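Local coordinates for GGDEF family protein (Caulobacter vibrioides, PDB 3U2A), which is of unknown function but carries a PAS-type domain resembling that of PdeA and pairs with a second copy of itself, at residues A21-L26 / A42-L47; A69-V74 / A86-R91. All coordinates share one frame; numbering follows the deposited sequence.

Contact 1: A21-L26 / A42-L47; sequences AADVAL and ARALGL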
ATOM      1  N   ALA A  21      -2.410   0.399   9.368  1.00 13.72           N
ATOM      2  CA  ALA A  21      -3.720   1.046   9.352  1.00 14.26           C
ATOM      3  C   ALA A  21      -4.531   0.619   8.130  1.00 13.42           C
ATOM      4  O   ALA A  21      -5.734   0.384   8.223  1.00 16.04           O
ATOM      5  CB  ALA A  21      -3.561   2.550   9.380  1.00 13.16           C
ATOM      6  N   ALA A  22      -3.846   0.510   6.993  1.00 15.98           N
ATOM      7  CA  ALA A  22      -4.451   0.075   5.741  1.00 17.05           C
ATOM      8  C   ALA A  22      -4.645  -1.444   5.669  1.00 16.86           C
ATOM      9  O   ALA A  22      -5.422  -1.923   4.848  1.00 19.22           O
ATOM     10  CB  ALA A  22      -3.610   0.561   4.581  1.00 13.45           C
ATOM     11  N   ASP A  23      -3.958  -2.188   6.545  1.00 13.66           N
ATOM     12  CA  ASP A  23      -3.939  -3.662   6.535  1.00 14.46           C
ATOM     13  C   ASP A  23      -3.294  -4.189   5.255  1.00 17.44           C
ATOM     14  O   ASP A  23      -3.812  -5.096   4.612  1.00 17.60           O
ATOM     15  CB  ASP A  23      -5.347  -4.242   6.699  1.00 21.03           C
ATOM     16  CG  ASP A  23      -5.334  -5.676   7.191  1.00 26.87           C
ATOM     17  OD1 ASP A  23      -4.379  -6.036   7.913  1.00 28.30           O
ATOM     18  OD2 ASP A  23      -6.278  -6.437   6.859  1.00 27.96           O
ATOM     19  N   VAL A  24      -2.165  -3.584   4.897  1.00 12.42           N
ATOM     20  CA  VAL A  24      -1.445  -3.852   3.650  0.50 11.94           C
ATOM     21  C   VAL A  24       0.019  -4.212   3.984  1.00 12.48           C
ATOM     22  O   VAL A  24       0.538  -3.794   5.034  1.00 12.11           O
ATOM     23  CB  VAL A  24      -1.536  -2.576   2.733  0.50 12.88           C
ATOM     24  CG1 VAL A  24      -0.374  -2.457   1.730  0.50 11.76           C
ATOM     25  CG2 VAL A  24      -2.889  -2.514   2.031  0.50 15.07           C
ATOM     26  N   ALA A  25       0.689  -4.946   3.097  1.00 12.86           N
ATOM     27  CA  ALA A  25       2.126  -5.167   3.233  1.00 11.42           C
ATOM     28  C   ALA A  25       2.843  -4.841   1.920  1.00 11.90           C
ATOM     29  O   ALA A  25       2.232  -4.825   0.842  1.00 13.17           O
ATOM     30  CB  ALA A  25       2.440  -6.597   3.684  1.00 11.58           C
ATOM     31  N   LEU A  26       4.133  -4.549   2.019  1.00 11.57           N
ATOM     32  CA  LEU A  26       4.951  -4.336   0.839  1.00 10.95           C
ATOM     33  C   LEU A  26       5.817  -5.573   0.625  1.00 10.90           C
ATOM     34  O   LEU A  26       6.180  -6.250   1.579  1.00 13.12           O
ATOM     35  CB  LEU A  26       5.817  -3.093   1.024  1.00 12.47           C
ATOM     36  CG  LEU A  26       5.091  -1.779   1.367  1.00 12.50           C
ATOM     37  CD1 LEU A  26       6.085  -0.637   1.585  1.00 14.23           C
ATOM     38  CD2 LEU A  26       4.072  -1.417   0.275  1.00 15.12           C
ATOM     39  N   ALA A  42       2.010  -8.111   7.458  1.00 14.72           N
ATOM     40  CA  ALA A  42       2.124  -9.508   7.026  1.00 15.82           C
ATOM     41  C   ALA A  42       1.324 -10.445   7.939  1.00 16.75           C
ATOM     42  O   ALA A  42       0.531 -11.261   7.454  1.00 14.45           O
ATOM     43  CB  ALA A  42       3.594  -9.946   6.943  1.00 16.23           C
ATOM     44  N   ARG A  43       1.508 -10.313   9.250  1.00 16.84           N
ATOM     45  CA  ARG A  43       0.804 -11.172  10.209  1.00 19.73           C
ATOM     46  C   ARG A  43      -0.719 -11.123  10.036  1.00 20.11           C
ATOM     47  O   ARG A  43      -1.377 -12.174   9.957  1.00 19.68           O
ATOM     48  CB  ARG A  43       1.213 -10.844  11.657  1.00 24.66           C
ATOM     49  CG  ARG A  43       0.539 -11.741  12.691  1.00 35.24           C
ATOM     50  CD  ARG A  43       1.306 -11.804  14.011  1.00 43.62           C
ATOM     51  NE  ARG A  43       0.535 -12.475  15.065  1.00 57.21           N
ATOM     52  CZ  ARG A  43       0.302 -13.788  15.133  1.00 63.78           C
ATOM     53  NH1 ARG A  43       0.765 -14.616  14.202  1.00 64.93           N
ATOM     54  NH2 ARG A  43      -0.408 -14.282  16.140  1.00 66.87           N
ATOM     55  N   ALA A  44      -1.266  -9.904   9.961  1.00 19.07           N
ATOM     56  CA  ALA A  44      -2.697  -9.689   9.757  1.00 18.79           C
ATOM     57  C   ALA A  44      -3.229 -10.355   8.492  1.00 20.90           C
ATOM     58  O   ALA A  44      -4.392 -10.779   8.447  1.00 20.75           O
ATOM     59  CB  ALA A  44      -3.017  -8.201   9.743  1.00 18.99           C
ATOM     60  N   LEU A  45      -2.379 -10.448   7.472  1.00 17.03           N
ATOM     61  CA  LEU A  45      -2.784 -10.981   6.180  1.00 18.79           C
ATOM     62  C   LEU A  45      -2.611 -12.498   6.043  1.00 19.36           C
ATOM     63  O   LEU A  45      -2.934 -13.068   4.996  1.00 20.10           O
ATOM     64  CB  LEU A  45      -2.027 -10.267   5.058  1.00 18.75           C
ATOM     65  CG  LEU A  45      -2.387  -8.801   4.845  1.00 20.86           C
ATOM     66  CD1 LEU A  45      -1.475  -8.204   3.813  1.00 19.84           C
ATOM     67  CD2 LEU A  45      -3.820  -8.668   4.423  1.00 25.27           C
ATOM     68  N   GLY A  46      -2.093 -13.141   7.087  1.00 16.85           N
ATOM     69  CA  GLY A  46      -1.825 -14.578   7.039  1.00 16.89           C
ATOM     70  C   GLY A  46      -0.410 -14.889   6.576  1.00 18.55           C
ATOM     71  O   GLY A  46      -0.005 -16.058   6.496  1.00 18.56           O
ATOM     72  N   LEU A  47       0.359 -13.833   6.310  1.00 14.78           N
ATOM     73  CA  LEU A  47       1.702 -13.971   5.745  1.00 14.57           C
ATOM     74  C   LEU A  47       2.808 -13.961   6.799  1.00 14.63           C
ATOM     75  O   LEU A  47       3.997 -13.951   6.473  1.00 16.35           O
ATOM     76  CB  LEU A  47       1.943 -12.887   4.681  1.00 12.41           C
ATOM     77  CG  LEU A  47       0.927 -12.866   3.534  1.00 15.60           C
ATOM     78  CD1 LEU A  47       1.103 -11.617   2.671  1.00 16.94           C
ATOM     79  CD2 LEU A  47       0.988 -14.155   2.676  1.00 16.09           C
TER
HETATM   80  O   HOH W   1      -6.454  -8.910   7.472  1.00 32.36           O
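Asp23 and Ala25 run past Ala44 and Ala42, their CA atoms closing from 6.9 Å for Asp23 and Ala44 to 5.8 Å for Ala25 and Ala42, as 21-26 leaves its helix and enters strand 25-30. Leu45 and Asp23 carry the contact about equally. The first torsion of Leu45 sets its CG anti to its own carbonyl carbon (chi1 -68°). Its two methyls lie over the backbone opposite: CD2 sits 3.6 Å from Asp23 O, while CD1 reaches the Ala25 amide and lies 4.2 Å from Ala25 CB. A branched apolar side chain suits this place because two methyls can cover a turning main chain. The price is paid by Asp23 O, which is buried with no polar partner. Ala25 points its small CB at the other segment, letting the chains close up to the Ala42 amide nitrogen. At the more exposed side Asp23 meets Ala44: its OD1 lies 3.1 Å from Ala44 CB, and its side chain slides past Leu45 in the opposite direction. A water lies between the segments, 2.6 Å from Asp23 OD2 and 2.9 Å from Ala44 O, and links the carboxylate to the loop. Pro115 packs on both Asp23 and Leu45, and Val113 of the adjacent strand packs on Ala25. With positive phi (64°), Asp23 is the C-prime residue of a Schellman motif, Val24 N bonding to Leu19 O and Asp23 N to Gly20 O, which ends helix 12-22 and turns the chain into a strand of the antiparallel PAS sheet.

Contact 2: A69-V74 / A86-R91; sequences AQAEEV and ARFRVR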
ATOM      1  N   ALA A  69      -1.076 -22.227  -8.604  1.00 13.58           N
ATOM      2  CA  ALA A  69      -0.898 -21.625  -9.939  1.00 14.63           C
ATOM      3  C   ALA A  69      -0.967 -20.102  -9.858  1.00 12.75           C
ATOM      4  O   ALA A  69      -0.127 -19.407 -10.448  1.00 13.44           O
ATOM      5  CB  ALA A  69      -1.928 -22.141 -10.921  1.00 19.76           C
ATOM      6  N   GLN A  70      -1.959 -19.592  -9.124  1.00 13.84           N
ATOM      7  CA  GLN A  70      -2.088 -18.151  -8.897  1.00 17.13           C
ATOM      8  C   GLN A  70      -0.924 -17.554  -8.090  1.00 14.33           C
ATOM      9  O   GLN A  70      -0.408 -16.500  -8.453  1.00 16.47           O
ATOM     10  CB  GLN A  70      -3.449 -17.795  -8.289  1.00 18.07           C
ATOM     11  CG  GLN A  70      -4.519 -17.397  -9.324  1.00 25.81           C
ATOM     12  CD  GLN A  70      -4.147 -16.142 -10.138  1.00 33.68           C
ATOM     13  OE1 GLN A  70      -4.146 -15.012  -9.625  1.00 29.27           O
ATOM     14  NE2 GLN A  70      -3.836 -16.347 -11.415  1.00 32.39           N
ATOM     15  N   ALA A  71      -0.490 -18.240  -7.023  1.00 12.54           N
ATOM     16  CA  ALA A  71       0.721 -17.859  -6.267  1.00 14.08           C
ATOM     17  C   ALA A  71       1.960 -17.699  -7.151  1.00 14.93           C
ATOM     18  O   ALA A  71       2.763 -16.771  -6.967  1.00 12.63           O
ATOM     19  CB  ALA A  71       1.001 -18.874  -5.154  1.00 11.91           C
ATOM     20  N   GLU A  72       2.111 -18.616  -8.110  1.00 12.43           N
ATOM     21  CA  GLU A  72       3.266 -18.630  -8.994  1.00 12.73           C
ATOM     22  C   GLU A  72       3.331 -17.396  -9.871  1.00 14.51           C
ATOM     23  O   GLU A  72       4.429 -17.004 -10.296  1.00 12.17           O
ATOM     24  CB  GLU A  72       3.274 -19.892  -9.862  1.00 12.94           C
ATOM     25  CG  GLU A  72       4.670 -20.311 -10.335  1.00 19.76           C
ATOM     26  CD  GLU A  72       5.625 -20.594  -9.169  1.00 22.05           C
ATOM     27  OE1 GLU A  72       6.820 -20.267  -9.292  1.00 23.69           O
ATOM     28  OE2 GLU A  72       5.185 -21.121  -8.120  1.00 20.32           O
ATOM     29  N   GLU A  73       2.171 -16.791 -10.145  1.00 12.13           N
ATOM     30  CA  GLU A  73       2.112 -15.559 -10.940  1.00 15.32           C
ATOM     31  C   GLU A  73       2.879 -14.399 -10.293  1.00 14.84           C
ATOM     32  O   GLU A  73       3.325 -13.487 -10.995  1.00 14.58           O
ATOM     33  CB  GLU A  73       0.669 -15.155 -11.252  1.00 17.25           C
ATOM     34  CG  GLU A  73      -0.078 -16.117 -12.191  1.00 16.90           C
ATOM     35  CD  GLU A  73       0.610 -16.285 -13.536  1.00 20.73           C
ATOM     36  OE1 GLU A  73       0.924 -15.264 -14.174  1.00 25.27           O
ATOM     37  OE2 GLU A  73       0.844 -17.437 -13.956  1.00 28.14           O
ATOM     38  N   VAL A  74       3.034 -14.432  -8.965  1.00 13.79           N
ATOM     39  CA  VAL A  74       3.910 -13.487  -8.271  1.00 13.17           C
ATOM     40  C   VAL A  74       5.403 -13.734  -8.588  1.00 13.35           C
ATOM     41  O   VAL A  74       6.138 -12.787  -8.905  1.00 14.52           O
ATOM     42  CB  VAL A  74       3.675 -13.475  -6.730  1.00 10.62           C
ATOM     43  CG1 VAL A  74       4.609 -12.467  -6.058  1.00 14.76           C
ATOM     44  CG2 VAL A  74       2.215 -13.158  -6.399  1.00 14.17           C
ATOM     45  N   ALA A  86      -1.946 -10.872  -9.034  1.00 16.37           N
ATOM     46  CA  ALA A  86      -2.284 -12.218  -8.604  1.00 16.32           C
ATOM     47  C   ALA A  86      -3.218 -12.159  -7.417  1.00 15.03           C
ATOM     48  O   ALA A  86      -3.207 -11.196  -6.644  1.00 15.60           O
ATOM     49  CB  ALA A  86      -1.017 -13.008  -8.252  1.00 17.22           C
ATOM     50  N   ARG A  87      -4.031 -13.196  -7.268  1.00 13.67           N
ATOM     51  CA  ARG A  87      -4.867 -13.303  -6.085  1.00 16.63           C
ATOM     52  C   ARG A  87      -4.944 -14.751  -5.651  1.00 17.62           C
ATOM     53  O   ARG A  87      -5.188 -15.628  -6.468  1.00 16.80           O
ATOM     54  CB  ARG A  87      -6.264 -12.710  -6.318  1.00 22.59           C
ATOM     55  CG  ARG A  87      -7.030 -13.223  -7.510  1.00 29.80           C
ATOM     56  CD  ARG A  87      -8.393 -12.526  -7.604  1.00 39.88           C
ATOM     57  NE  ARG A  87      -9.240 -12.814  -6.445  1.00 44.12           N
ATOM     58  CZ  ARG A  87     -10.113 -13.818  -6.380  1.00 49.76           C
ATOM     59  NH1 ARG A  87     -10.267 -14.641  -7.411  1.00 55.49           N
ATOM     60  NH2 ARG A  87     -10.835 -14.002  -5.283  1.00 50.19           N
ATOM     61  N   PHE A  88      -4.706 -15.002  -4.374  1.00 15.63           N
ATOM     62  CA  PHE A  88      -4.743 -16.371  -3.865  1.00 14.51           C
ATOM     63  C   PHE A  88      -4.908 -16.378  -2.360  1.00 16.85           C
ATOM     64  O   PHE A  88      -4.712 -15.348  -1.698  1.00 16.00           O
ATOM     65  CB  PHE A  88      -3.492 -17.173  -4.274  1.00 15.43           C
ATOM     66  CG  PHE A  88      -2.185 -16.623  -3.736  1.00 14.71           C
ATOM     67  CD1 PHE A  88      -1.488 -15.630  -4.433  1.00 16.89           C
ATOM     68  CD2 PHE A  88      -1.630 -17.132  -2.570  1.00 18.31           C
ATOM     69  CE1 PHE A  88      -0.273 -15.136  -3.956  1.00 15.96           C
ATOM     70  CE2 PHE A  88      -0.410 -16.634  -2.078  1.00 18.69           C
ATOM     71  CZ  PHE A  88       0.258 -15.638  -2.777  1.00 13.71           C
ATOM     72  N   ARG A  89      -5.272 -17.543  -1.826  1.00 17.93           N
ATOM     73  CA  ARG A  89      -5.456 -17.699  -0.394  1.00 19.69           C
ATOM     74  C   ARG A  89      -4.229 -18.374   0.170  1.00 19.68           C
ATOM     75  O   ARG A  89      -3.589 -19.156  -0.525  1.00 17.57           O
ATOM     76  CB  ARG A  89      -6.678 -18.558  -0.104  1.00 19.20           C
ATOM     77  CG  ARG A  89      -7.981 -17.957  -0.572  1.00 25.16           C
ATOM     78  CD  ARG A  89      -9.070 -19.010  -0.689  1.00 26.51           C
ATOM     79  NE  ARG A  89      -8.856 -19.908  -1.823  1.00 22.36           N
ATOM     80  CZ  ARG A  89      -9.679 -20.882  -2.182  1.00 20.51           C
ATOM     81  NH1 ARG A  89     -10.794 -21.100  -1.501  1.00 26.91           N
ATOM     82  NH2 ARG A  89      -9.389 -21.639  -3.228  1.00 21.76           N
ATOM     83  N   VAL A  90      -3.904 -18.061   1.422  1.00 20.28           N
ATOM     84  CA  VAL A  90      -2.867 -18.791   2.152  1.00 21.57           C
ATOM     85  C   VAL A  90      -3.528 -19.587   3.266  1.00 20.01           C
ATOM     86  O   VAL A  90      -4.711 -19.379   3.556  1.00 20.68           O
ATOM     87  CB  VAL A  90      -1.762 -17.859   2.734  1.00 22.64           C
ATOM     88  CG1 VAL A  90      -0.916 -17.265   1.607  1.00 22.25           C
ATOM     89  CG2 VAL A  90      -2.379 -16.757   3.611  1.00 23.88           C
ATOM     90  N   ARG A  91      -2.771 -20.495   3.885  1.00 23.16           N
ATOM     91  CA  ARG A  91      -3.264 -21.275   5.030  1.00 23.89           C
ATOM     92  C   ARG A  91      -3.873 -20.337   6.065  1.00 24.23           C
ATOM     93  O   ARG A  91      -3.279 -19.310   6.402  1.00 26.21           O
ATOM     94  CB  ARG A  91      -2.136 -22.095   5.676  1.00 27.57           C
ATOM     95  CG  ARG A  91      -1.179 -22.818   4.712  1.00 36.02           C
ATOM     96  CD  ARG A  91      -1.872 -23.822   3.795  1.00 35.79           C
ATOM     97  NE  ARG A  91      -0.933 -24.460   2.866  1.00 32.28           N
ATOM     98  CZ  ARG A  91      -0.634 -25.754   2.861  1.00 41.89           C
ATOM     99  NH1 ARG A  91      -1.206 -26.584   3.726  1.00 48.60           N
ATOM    100  NH2 ARG A  91       0.231 -26.231   1.983  1.00 44.39           N
TER
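Gln70, one of helix 68-75's residues facing segment 86-91, starts from a CB that lies 3.3 Å from Arg87 O and also touches Phe88 CB. CG stays beside the same Arg87 carbonyl oxygen. The chain bends at chi2 (-62°), and CD is still near the Arg87 backbone, 3.8 Å from Arg87 O. At the tip OE1 accepts the Arg87 N-H over 3.0 Å; the bond is nearly straight (168° at the hydrogen) and lies in the plane of the Gln70 carboxamide. Glutamine suits the place: it has methylenes to lie against the loop and a carbonyl oxygen at the end to receive a main-chain amide just past the end of strand 83-86. The CB of Arg87 points away from the helix, and its guanidinium forms a salt bridge with Glu116. This is a helix laid against the chain that leaves an edge strand of the PAS sheet. The Phe88 ring lies against Ala71. Its CG stands between its backbone N and carbonyl carbon (chi1 62°), and Ala71 CA lies over one face of the ring in a CH-pi contact, 3.9 Å from the centroid. Alanine leaves the helix backbone near enough for that approach. Val74 CG2 comes to the ring near its plane, 4.0 Å from Phe88 CE1, the two side chains crossing at about a right angle, and the same methyl packs 3.7 Å from Ala86 CB, whose small size admits both it and Gln70 O. Trp98 stacks on the Phe88 ring, and Phe59 of helix 56-62 meets it with the planes steeply inclined.

In the fold
Contact 1 closes before contact 2 opens along the chain, and their centres lie about 15 Å apart in a single PAS domain. The first joins the end of helix 12-22 and strand 25-30 to the loop after strand 35-40; the second joins helix 68-75 to the loop that follows strand 83-86. Strand 25-30 is inside the antiparallel sheet, whereas 83-86 is an outermost strand of this chain, so contact 1 sits at an inner strand and contact 2 at an edge. They also touch: Val90 CG1 packs 3.8 Å from Leu47 CD2. The second subunit packs on segment 21-26 but on neither segment of contact 2, placing only contact 1 beside the dimer interface.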